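Local coordinates for protein leucine aminopeptidase (Legionella pneumophila, PDB 5GNE) that probably removes amino acids one at a time from the N-terminal end of peptides, as a zinc-dependent aminopeptidase of the M28 family, at residues Q108-N118 and S206-R217; V259-Y270 and F326-T334. All blocks are in the same frame, centred on the assembly; numbering follows the deposited sequence.

Contact 1. Residues Q108-N118 and S206-R217; sequences QIDPAKIWQTN and SSGISVELEMAR
Glu-214 meets the loop ahead of helix 111-118 with its carboxylate: OE2 takes the backbone N-H of Asp-110 at 3.0 Å in a nearly straight bond, the N-H arriving from above the carboxylate plane. The same oxygen receives NH2 of Arg-217, one turn further along its own helix, at 2.6 Å, while NE of Arg-217 reaches Glu-214 OE1. A bend at chi2 (54°) brings the carboxylate into this side-on grip of two guanidinium nitrogens, and CB and CG of Glu-214 lie across CG1 of Ile-114. Arg-217 then spends NH2 a second time, in a weak bond to Gln-108 O at 3.0 Å, and its CD and NE cross the chain of Lys-113 at about a right angle. Toward the other end, Thr-117 sets CG2 against Ser-210 CB at 3.6 Å, with Leu-213 CD1 beside it. There helix segments 111-118 and 206-217, whose N-to-C axis directions lie 140° apart, are joined through Asn-118: OD1 accepts from Ser-206 OG at 2.9 Å, and ND2 gives a weak bond to Ser-210 OG, whose own hydrogen goes to Ser-207 O. Ile-114 and Asn-118 also rest on helix 355-373. With OE2 held by two donors and the arginine holding both oxygens, the carboxylate is fixed in rotation and probably stays ionised although buried.

Contact 2. Residues V259-Y270 and F326-T334; sequences VKAVMQLDQAGY and FKTTYPSAT. With ZN (zinc ion), chain D; SO4 (sulfate ion), chain E.
Met-263 CG and Leu-265 CD2 close on the ring of Pro-331, at its CD and CG respectively, forming the apolar centre between two parallel strands in the mixed sheet of the M28 zinc-peptidase fold. Helix 355-373 covers this side, with Phe-368 on Met-263 and Leu-364 on Pro-331. Ahead of the paired strands, beyond the corner at Lys-260, Val-259 CB packs 3.8 Å from Phe-326 CD1, the side chains crossing at about a right angle. Thr-329 carries the two good backbone bonds of the pairing, its N to Val-262 O at 2.7 Å and its O from Gln-264 N at 3.0 Å; Val-262 N adds a weak one to Lys-327 O. Tyr-330 runs alongside Gln-264 and receives its CG over one ring face, a CH-pi contact; Gln-264 NE2 is held by Ser-316 and Asp-317. Tyr-330 OH donates to Asp-266 O at 3.1 Å. Just after the second strand, Ala-333 N bonds to Gln-267 O at 3.0 Å. Asp-266, with CG anti to its own nitrogen (chi1 -164°), turns its carboxylate to the zinc ion that His-191 and Asp-204 also bind: OD1 lies 2.0 Å from the metal, and OD2, also hydrogen-bonded to Ser-316 OG, 2.5 Å.

How the contacts relate
Contact 2 lies in the core, its centre about 7 Å from the centre of the chain; that of contact 1 is further out, at about 15 Å, and the contact is partly buried, with Lys-113 exposed. Chemistry follows place: contact 2 is joined mostly by backbone bonds and apolar packing and delivers a zinc ligand, whereas contact 1 is joined largely by side-chain hydrogen bonds and apolar packing, around a salt bridge internal to 206-217. Helix 355-373 touches both. The two also meet directly: Ser-207 OG, bonded to Asp-203 O, lies 2.8 Å from Ala-268 N, a probable hydrogen bond, and Gly-208 CA packs on Leu-265 CB. Helix 202-221 therefore touches both helix 111-123 and residues 265-269.

Contact 1. Residues Q108-N118 and S206-R217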
loop_
_atom_site.group_PDB
_atom_site.type_symbol
_atom_site.label_atom_id
_atom_site.label_comp_id
_atom_site.label_asym_id
_atom_site.label_seq_id
_atom_site.Cartn_x
_atom_site.Cartn_y
_atom_site.Cartn_z
ATOM N N GLN A 108 1.026 -8.530 -22.904
ATOM C CA GLN A 108 2.196 -7.674 -22.820
ATOM C C GLN A 108 2.918 -7.754 -21.482
ATOM O O GLN A 108 3.935 -7.098 -21.290
ATOM C CB GLN A 108 1.800 -6.236 -23.107
ATOM C CG GLN A 108 1.147 -6.086 -24.449
ATOM C CD GLN A 108 1.444 -4.748 -25.072
ATOM O OE1 GLN A 108 0.766 -3.755 -24.794
ATOM N NE2 GLN A 108 2.489 -4.699 -25.902
ATOM N N ILE A 109 2.419 -8.562 -20.556
ATOM C CA ILE A 109 3.123 -8.709 -19.294
ATOM C C ILE A 109 4.457 -9.374 -19.525
ATOM O O ILE A 109 4.518 -10.462 -20.101
ATOM C CB ILE A 109 2.360 -9.542 -18.271
ATOM C CG1 ILE A 109 1.080 -8.815 -17.836
ATOM C CG2 ILE A 109 3.254 -9.838 -17.073
ATOM C CD1 ILE A 109 0.076 -9.747 -17.131
ATOM N N ASP A 110 5.515 -8.689 -19.104
ATOM C CA ASP A 110 6.876 -9.183 -19.207
ATOM C C ASP A 110 7.411 -9.611 -17.830
ATOM O O ASP A 110 7.963 -8.796 -17.086
ATOM C CB ASP A 110 7.771 -8.108 -19.842
ATOM C CG ASP A 110 9.190 -8.609 -20.123
ATOM O OD1 ASP A 110 9.514 -9.755 -19.744
ATOM O OD2 ASP A 110 9.981 -7.861 -20.740
ATOM N N PRO A 111 7.247 -10.894 -17.481
ATOM C CA PRO A 111 7.699 -11.447 -16.197
ATOM C C PRO A 111 9.169 -11.159 -15.845
ATOM O O PRO A 111 9.512 -10.998 -14.669
ATOM C CB PRO A 111 7.476 -12.949 -16.376
ATOM C CG PRO A 111 6.354 -13.039 -17.319
ATOM C CD PRO A 111 6.556 -11.905 -18.293
ATOM N N ALA A 112 10.032 -11.100 -16.848
ATOM C CA ALA A 112 11.435 -10.794 -16.598
ATOM C C ALA A 112 11.595 -9.376 -16.042
ATOM O O ALA A 112 12.435 -9.122 -15.173
ATOM C CB ALA A 112 12.252 -10.961 -17.869
ATOM N N LYS A 113 10.767 -8.459 -16.530
ATOM C CA LYS A 113 10.880 -7.070 -16.127
ATOM C C LYS A 113 10.440 -6.953 -14.665
ATOM O O LYS A 113 11.058 -6.219 -13.877
ATOM C CB LYS A 113 10.012 -6.197 -17.025
ATOM C CG LYS A 113 10.540 -5.929 -18.439
ATOM C CD LYS A 113 11.296 -4.632 -18.602
ATOM C CE LYS A 113 11.630 -4.411 -20.073
ATOM N NZ LYS A 113 12.070 -3.017 -20.335
ATOM N N ILE A 114 9.392 -7.699 -14.307
ATOM C CA ILE A 114 8.978 -7.840 -12.909
ATOM C C ILE A 114 10.132 -8.298 -12.029
ATOM O O ILE A 114 10.469 -7.650 -11.036
ATOM C CB ILE A 114 7.811 -8.844 -12.720
ATOM C CG1 ILE A 114 6.539 -8.390 -13.437
ATOM C CG2 ILE A 114 7.474 -9.009 -11.255
ATOM C CD1 ILE A 114 5.352 -9.316 -13.176
ATOM N N TRP A 115 10.733 -9.426 -12.402
ATOM C CA TRP A 115 11.795 -10.028 -11.607
ATOM C C TRP A 115 12.964 -9.072 -11.449
ATOM O O TRP A 115 13.510 -8.943 -10.349
ATOM C CB TRP A 115 12.243 -11.355 -12.238
ATOM C CG TRP A 115 13.119 -12.184 -11.347
ATOM C CD1 TRP A 115 14.483 -12.335 -11.422
ATOM C CD2 TRP A 115 12.700 -12.907 -10.184
ATOM N NE1 TRP A 115 14.919 -13.155 -10.409
ATOM C CE2 TRP A 115 13.845 -13.514 -9.628
ATOM C CE3 TRP A 115 11.458 -13.119 -9.567
ATOM C CZ2 TRP A 115 13.789 -14.316 -8.490
ATOM C CZ3 TRP A 115 11.404 -13.910 -8.434
ATOM C CH2 TRP A 115 12.562 -14.501 -7.909
ATOM N N GLN A 116 13.308 -8.361 -12.521
ATOM C CA GLN A 116 14.421 -7.425 -12.462
ATOM C C GLN A 116 14.215 -6.358 -11.379
ATOM O O GLN A 116 15.150 -6.023 -10.635
ATOM C CB GLN A 116 14.636 -6.761 -13.808
ATOM C CG GLN A 116 15.950 -6.005 -13.844
ATOM C CD GLN A 116 16.324 -5.557 -15.234
ATOM O OE1 GLN A 116 15.654 -5.903 -16.212
ATOM N NE2 GLN A 116 17.420 -4.812 -15.340
ATOM N N THR A 117 12.983 -5.856 -11.278
ATOM C CA THR A 117 12.638 -4.843 -10.275
ATOM C C THR A 117 12.896 -5.373 -8.879
ATOM O O THR A 117 13.540 -4.709 -8.065
ATOM C CB THR A 117 11.166 -4.387 -10.368
ATOM O OG1 THR A 117 10.935 -3.747 -11.625
ATOM C CG2 THR A 117 10.848 -3.386 -9.275
ATOM N N ASN A 118 12.382 -6.563 -8.593
ATOM C CA ASN A 118 12.649 -7.188 -7.307
ATOM C C ASN A 118 14.129 -7.331 -7.033
ATOM O O ASN A 118 14.575 -7.084 -5.914
ATOM C CB ASN A 118 11.983 -8.547 -7.218
ATOM C CG ASN A 118 10.500 -8.439 -7.029
ATOM O OD1 ASN A 118 10.031 -7.931 -6.002
ATOM N ND2 ASN A 118 9.739 -8.906 -8.017
ATOM N N SER A 206 8.808 -5.230 -1.940
ATOM C CA SER A 206 9.446 -5.159 -3.237
ATOM C C SER A 206 8.413 -5.730 -4.218
ATOM O O SER A 206 8.131 -5.142 -5.269
ATOM C CB SER A 206 10.731 -5.976 -3.297
ATOM O OG SER A 206 11.358 -5.786 -4.550
ATOM N N SER A 207 7.798 -6.848 -3.826
ATOM C CA SER A 207 6.804 -7.506 -4.672
ATOM C C SER A 207 5.715 -6.529 -5.138
ATOM O O SER A 207 5.531 -6.331 -6.356
ATOM C CB SER A 207 6.198 -8.728 -3.966
ATOM O OG SER A 207 5.367 -8.400 -2.864
ATOM N N GLY A 208 5.003 -5.925 -4.182
ATOM C CA GLY A 208 3.976 -4.970 -4.529
ATOM C C GLY A 208 4.459 -3.869 -5.457
ATOM O O GLY A 208 3.835 -3.593 -6.480
ATOM N N ILE A 209 5.595 -3.269 -5.127
ATOM C CA ILE A 209 6.192 -2.249 -5.979
ATOM C C ILE A 209 6.447 -2.784 -7.387
ATOM O O ILE A 209 6.108 -2.141 -8.380
ATOM C CB ILE A 209 7.537 -1.755 -5.417
ATOM C CG1 ILE A 209 7.317 -0.920 -4.162
ATOM C CG2 ILE A 209 8.289 -0.956 -6.480
ATOM C CD1 ILE A 209 6.651 0.410 -4.443
ATOM N N SER A 210 7.051 -3.959 -7.482
ATOM C CA SER A 210 7.376 -4.486 -8.803
ATOM C C SER A 210 6.108 -4.686 -9.635
ATOM O O SER A 210 6.078 -4.407 -10.836
ATOM C CB SER A 210 8.173 -5.798 -8.686
ATOM O OG SER A 210 7.338 -6.877 -8.289
ATOM N N VAL A 211 5.076 -5.218 -9.001
ATOM C CA VAL A 211 3.829 -5.484 -9.702
ATOM C C VAL A 211 3.222 -4.226 -10.303
ATOM O O VAL A 211 2.790 -4.227 -11.455
ATOM C CB VAL A 211 2.827 -6.175 -8.773
ATOM C CG1 VAL A 211 1.401 -6.152 -9.356
ATOM C CG2 VAL A 211 3.312 -7.620 -8.512
ATOM N N GLU A 212 3.212 -3.140 -9.545
ATOM C CA GLU A 212 2.595 -1.917 -10.043
ATOM C C GLU A 212 3.489 -1.243 -11.056
ATOM O O GLU A 212 2.980 -0.557 -11.960
ATOM C CB GLU A 212 2.216 -0.963 -8.894
ATOM C CG GLU A 212 3.350 -0.264 -8.182
ATOM C CD GLU A 212 2.846 0.792 -7.190
ATOM O OE1 GLU A 212 1.676 1.233 -7.286
ATOM O OE2 GLU A 212 3.616 1.153 -6.279
ATOM N N LEU A 213 4.803 -1.417 -10.925
ATOM C CA LEU A 213 5.717 -0.861 -11.928
ATOM C C LEU A 213 5.479 -1.519 -13.270
ATOM O O LEU A 213 5.381 -0.830 -14.282
ATOM C CB LEU A 213 7.175 -1.033 -11.518
ATOM C CG LEU A 213 7.763 0.257 -10.941
ATOM C CD1 LEU A 213 9.158 0.014 -10.425
ATOM C CD2 LEU A 213 7.763 1.394 -11.980
ATOM N N GLU A 214 5.314 -2.839 -13.276
ATOM C CA GLU A 214 4.945 -3.540 -14.511
ATOM C C GLU A 214 3.573 -3.102 -15.054
ATOM O O GLU A 214 3.377 -2.975 -16.276
ATOM C CB GLU A 214 4.981 -5.058 -14.306
ATOM C CG GLU A 214 4.701 -5.886 -15.568
ATOM C CD GLU A 214 5.604 -5.550 -16.764
ATOM O OE1 GLU A 214 6.668 -4.916 -16.578
ATOM O OE2 GLU A 214 5.253 -5.945 -17.899
ATOM N N MET A 215 2.612 -2.929 -14.160
ATOM C CA MET A 215 1.298 -2.419 -14.563
ATOM C C MET A 215 1.434 -1.088 -15.299
ATOM O O MET A 215 0.901 -0.912 -16.405
ATOM C CB MET A 215 0.413 -2.261 -13.349
ATOM C CG MET A 215 -0.165 -3.592 -12.876
ATOM S SD MET A 215 -0.799 -3.359 -11.212
ATOM C CE MET A 215 -2.110 -2.194 -11.580
ATOM N N ALA A 216 2.225 -0.186 -14.723
ATOM C CA ALA A 216 2.499 1.117 -15.344
ATOM C C ALA A 216 3.140 0.948 -16.710
ATOM O O ALA A 216 2.800 1.644 -17.658
ATOM C CB ALA A 216 3.389 1.982 -14.449
ATOM N N ARG A 217 4.073 0.026 -16.817
ATOM C CA ARG A 217 4.780 -0.120 -18.068
ATOM C C ARG A 217 3.908 -0.739 -19.154
ATOM O O ARG A 217 3.928 -0.299 -20.303
ATOM C CB ARG A 217 5.997 -1.010 -17.862
ATOM C CG ARG A 217 6.863 -1.192 -19.110
ATOM C CD ARG A 217 7.855 -2.349 -18.934
ATOM N NE ARG A 217 7.165 -3.626 -19.090
ATOM C CZ ARG A 217 6.700 -4.083 -20.252
ATOM N NH1 ARG A 217 6.882 -3.378 -21.360
ATOM N NH2 ARG A 217 6.066 -5.248 -20.310
#

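Contact 2. Residues V259-Y270 and F326-T334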
loop_
_atom_site.group_PDB
_atom_site.type_symbol
_atom_site.label_atom_id
_atom_site.label_comp_id
_atom_site.label_asym_id
_atom_site.label_seq_id
_atom_site.Cartn_x
_atom_site.Cartn_y
_atom_site.Cartn_z
ATOM N N VAL A 259 -11.330 10.445 -6.400
ATOM C CA VAL A 259 -10.833 9.084 -6.520
ATOM C C VAL A 259 -11.926 8.033 -6.316
ATOM O O VAL A 259 -12.519 7.918 -5.239
ATOM C CB VAL A 259 -9.720 8.811 -5.503
ATOM C CG1 VAL A 259 -9.431 7.314 -5.434
ATOM C CG2 VAL A 259 -8.479 9.604 -5.850
ATOM N N LYS A 260 -12.133 7.233 -7.354
ATOM C CA LYS A 260 -13.207 6.249 -7.404
ATOM C C LYS A 260 -12.823 4.906 -6.799
ATOM O O LYS A 260 -13.683 4.140 -6.402
ATOM C CB LYS A 260 -13.578 6.056 -8.891
ATOM C CG LYS A 260 -14.733 5.100 -9.211
ATOM C CD LYS A 260 -14.783 4.833 -10.720
ATOM C CE LYS A 260 -16.157 4.367 -11.158
ATOM N NZ LYS A 260 -17.099 5.484 -11.360
ATOM N N ALA A 261 -11.527 4.610 -6.746
ATOM C CA ALA A 261 -11.067 3.268 -6.389
ATOM C C ALA A 261 -9.592 3.207 -6.096
ATOM O O ALA A 261 -8.782 3.805 -6.804
ATOM C CB ALA A 261 -11.375 2.276 -7.500
ATOM N N VAL A 262 -9.262 2.429 -5.076
ATOM C CA VAL A 262 -7.902 2.271 -4.608
ATOM C C VAL A 262 -7.572 0.780 -4.412
ATOM O O VAL A 262 -8.313 0.031 -3.749
ATOM C CB VAL A 262 -7.678 3.053 -3.280
ATOM C CG1 VAL A 262 -6.219 2.895 -2.804
ATOM C CG2 VAL A 262 -8.020 4.531 -3.458
ATOM N N MET A 263 -6.460 0.364 -5.016
ATOM C CA MET A 263 -5.874 -0.966 -4.829
ATOM C C MET A 263 -4.580 -0.884 -4.054
ATOM O O MET A 263 -3.714 -0.082 -4.371
ATOM C CB MET A 263 -5.576 -1.626 -6.153
ATOM C CG MET A 263 -4.922 -3.054 -6.039
ATOM S SD MET A 263 -4.777 -3.855 -7.598
ATOM C CE MET A 263 -6.349 -4.555 -7.669
ATOM N N GLN A 264 -4.468 -1.720 -3.023
ATOM C CA GLN A 264 -3.243 -1.815 -2.241
ATOM C C GLN A 264 -2.563 -3.122 -2.498
ATOM O O GLN A 264 -3.173 -4.205 -2.384
ATOM C CB GLN A 264 -3.526 -1.662 -0.753
ATOM C CG GLN A 264 -2.343 -1.913 0.142
ATOM C CD GLN A 264 -1.270 -0.849 0.109
ATOM O OE1 GLN A 264 -1.348 0.123 -0.645
ATOM N NE2 GLN A 264 -0.235 -1.036 0.951
ATOM N N LEU A 265 -1.287 -3.022 -2.830
ATOM C CA LEU A 265 -0.454 -4.176 -3.075
ATOM C C LEU A 265 0.588 -4.265 -1.984
ATOM O O LEU A 265 1.617 -3.602 -2.048
ATOM C CB LEU A 265 0.203 -4.055 -4.445
ATOM C CG LEU A 265 -0.803 -4.087 -5.607
ATOM C CD1 LEU A 265 -0.168 -3.592 -6.892
ATOM C CD2 LEU A 265 -1.348 -5.522 -5.804
ATOM N N ASP A 266 0.328 -5.093 -0.987
ATOM C CA ASP A 266 1.281 -5.315 0.071
ATOM C C ASP A 266 1.483 -6.836 0.218
ATOM O O ASP A 266 0.595 -7.548 0.687
ATOM C CB ASP A 266 0.758 -4.637 1.336
ATOM C CG ASP A 266 1.805 -4.457 2.389
ATOM O OD1 ASP A 266 2.945 -4.933 2.203
ATOM O OD2 ASP A 266 1.485 -3.795 3.398
ATOM N N GLN A 267 2.690 -7.297 -0.114
ATOM C CA GLN A 267 3.028 -8.732 -0.239
ATOM C C GLN A 267 2.245 -9.426 -1.338
ATOM O O GLN A 267 1.150 -9.948 -1.110
ATOM C CB GLN A 267 2.836 -9.469 1.069
ATOM C CG GLN A 267 3.791 -8.985 2.105
ATOM C CD GLN A 267 3.347 -9.354 3.485
ATOM O OE1 GLN A 267 3.185 -10.530 3.798
ATOM N NE2 GLN A 267 3.147 -8.354 4.324
ATOM N N ALA A 268 2.784 -9.341 -2.551
ATOM C CA ALA A 268 2.172 -9.968 -3.719
ATOM C C ALA A 268 2.978 -11.131 -4.303
ATOM O O ALA A 268 2.780 -11.484 -5.468
ATOM C CB ALA A 268 1.941 -8.934 -4.780
ATOM N N GLY A 269 3.928 -11.677 -3.544
ATOM C CA GLY A 269 4.878 -12.592 -4.147
ATOM C C GLY A 269 5.248 -13.899 -3.481
ATOM O O GLY A 269 6.026 -14.670 -4.036
ATOM N N TYR A 270 4.693 -14.171 -2.312
ATOM C CA TYR A 270 5.076 -15.361 -1.576
ATOM C C TYR A 270 3.935 -16.334 -1.516
ATOM O O TYR A 270 2.822 -15.975 -1.139
ATOM C CB TYR A 270 5.527 -15.016 -0.167
ATOM C CG TYR A 270 5.734 -16.228 0.727
ATOM C CD1 TYR A 270 6.888 -16.984 0.652
ATOM C CD2 TYR A 270 4.778 -16.599 1.665
ATOM C CE1 TYR A 270 7.096 -18.079 1.479
ATOM C CE2 TYR A 270 4.972 -17.697 2.492
ATOM C CZ TYR A 270 6.132 -18.429 2.393
ATOM O OH TYR A 270 6.320 -19.511 3.214
ATOM N N PHE A 326 -12.469 6.916 1.119
ATOM C CA PHE A 326 -12.198 6.365 -0.200
ATOM C C PHE A 326 -12.413 4.872 -0.277
ATOM O O PHE A 326 -12.166 4.168 0.692
ATOM C CB PHE A 326 -10.783 6.677 -0.623
ATOM C CG PHE A 326 -10.489 8.142 -0.706
ATOM C CD1 PHE A 326 -10.797 8.858 -1.837
ATOM C CD2 PHE A 326 -9.852 8.781 0.328
ATOM C CE1 PHE A 326 -10.482 10.188 -1.929
ATOM C CE2 PHE A 326 -9.530 10.116 0.245
ATOM C CZ PHE A 326 -9.853 10.827 -0.890
ATOM N N LYS A 327 -12.892 4.395 -1.425
ATOM C CA LYS A 327 -13.125 2.965 -1.641
ATOM C C LYS A 327 -11.843 2.217 -1.949
ATOM O O LYS A 327 -11.039 2.612 -2.772
ATOM C CB LYS A 327 -14.143 2.748 -2.749
ATOM C CG LYS A 327 -15.549 3.190 -2.343
ATOM C CD LYS A 327 -16.515 3.056 -3.499
ATOM C CE LYS A 327 -17.933 3.355 -3.094
ATOM N NZ LYS A 327 -18.852 2.873 -4.152
ATOM N N THR A 328 -11.707 1.073 -1.322
ATOM C CA THR A 328 -10.445 0.405 -1.175
ATOM C C THR A 328 -10.572 -1.086 -1.394
ATOM O O THR A 328 -11.535 -1.691 -0.967
ATOM C CB THR A 328 -9.913 0.725 0.233
ATOM O OG1 THR A 328 -9.033 1.860 0.166
ATOM C CG2 THR A 328 -9.211 -0.414 0.861
ATOM N N THR A 329 -9.610 -1.675 -2.090
ATOM C CA THR A 329 -9.516 -3.133 -2.158
ATOM C C THR A 329 -8.061 -3.585 -1.984
ATOM O O THR A 329 -7.132 -2.875 -2.380
ATOM C CB THR A 329 -10.081 -3.680 -3.482
ATOM O OG1 THR A 329 -10.017 -5.109 -3.459
ATOM C CG2 THR A 329 -9.276 -3.196 -4.667
ATOM N N TYR A 330 -7.863 -4.754 -1.389
ATOM C CA TYR A 330 -6.521 -5.224 -1.032
ATOM C C TYR A 330 -6.331 -6.727 -1.301
ATOM O O TYR A 330 -6.653 -7.558 -0.458
ATOM C CB TYR A 330 -6.237 -4.867 0.446
ATOM C CG TYR A 330 -4.898 -5.297 1.047
ATOM C CD1 TYR A 330 -3.827 -5.739 0.264
ATOM C CD2 TYR A 330 -4.711 -5.248 2.417
ATOM C CE1 TYR A 330 -2.628 -6.142 0.850
ATOM C CE2 TYR A 330 -3.522 -5.639 3.006
ATOM C CZ TYR A 330 -2.493 -6.087 2.222
ATOM O OH TYR A 330 -1.319 -6.451 2.838
ATOM N N PRO A 331 -5.836 -7.087 -2.499
ATOM C CA PRO A 331 -5.488 -8.500 -2.748
ATOM C C PRO A 331 -4.153 -8.875 -2.082
ATOM O O PRO A 331 -3.187 -8.103 -2.155
ATOM C CB PRO A 331 -5.393 -8.571 -4.277
ATOM C CG PRO A 331 -4.947 -7.185 -4.681
ATOM C CD PRO A 331 -5.608 -6.237 -3.688
ATOM N N SER A 332 -4.088 -10.048 -1.459
ATOM C CA SER A 332 -2.875 -10.464 -0.759
ATOM C C SER A 332 -2.369 -11.888 -1.103
ATOM O O SER A 332 -3.147 -12.809 -1.341
ATOM C CB SER A 332 -3.126 -10.345 0.736
ATOM O OG SER A 332 -1.955 -10.621 1.461
ATOM N N ALA A 333 -1.047 -12.046 -1.091
ATOM C CA ALA A 333 -0.371 -13.312 -1.366
ATOM C C ALA A 333 -0.713 -14.453 -0.400
ATOM O O ALA A 333 -0.738 -15.612 -0.804
ATOM C CB ALA A 333 1.151 -13.092 -1.384
ATOM N N THR A 334 -0.973 -14.127 0.865
ATOM C CA THR A 334 -1.177 -15.140 1.914
ATOM C C THR A 334 -2.421 -14.858 2.754
ATOM O O THR A 334 -2.926 -13.732 2.754
ATOM C CB THR A 334 0.036 -15.233 2.867
ATOM O OG1 THR A 334 0.248 -13.957 3.477
ATOM C CG2 THR A 334 1.295 -15.627 2.121
HETATM ZN ZN ZN D . 3.825 -4.486 3.929
HETATM S S SO4 E . -16.975 9.668 -13.077
HETATM O O1 SO4 E . -17.042 9.749 -14.538
HETATM O O2 SO4 E . -17.309 8.316 -12.618
HETATM O O3 SO4 E . -15.634 10.027 -12.631
HETATM O O4 SO4 E . -17.921 10.627 -12.513
#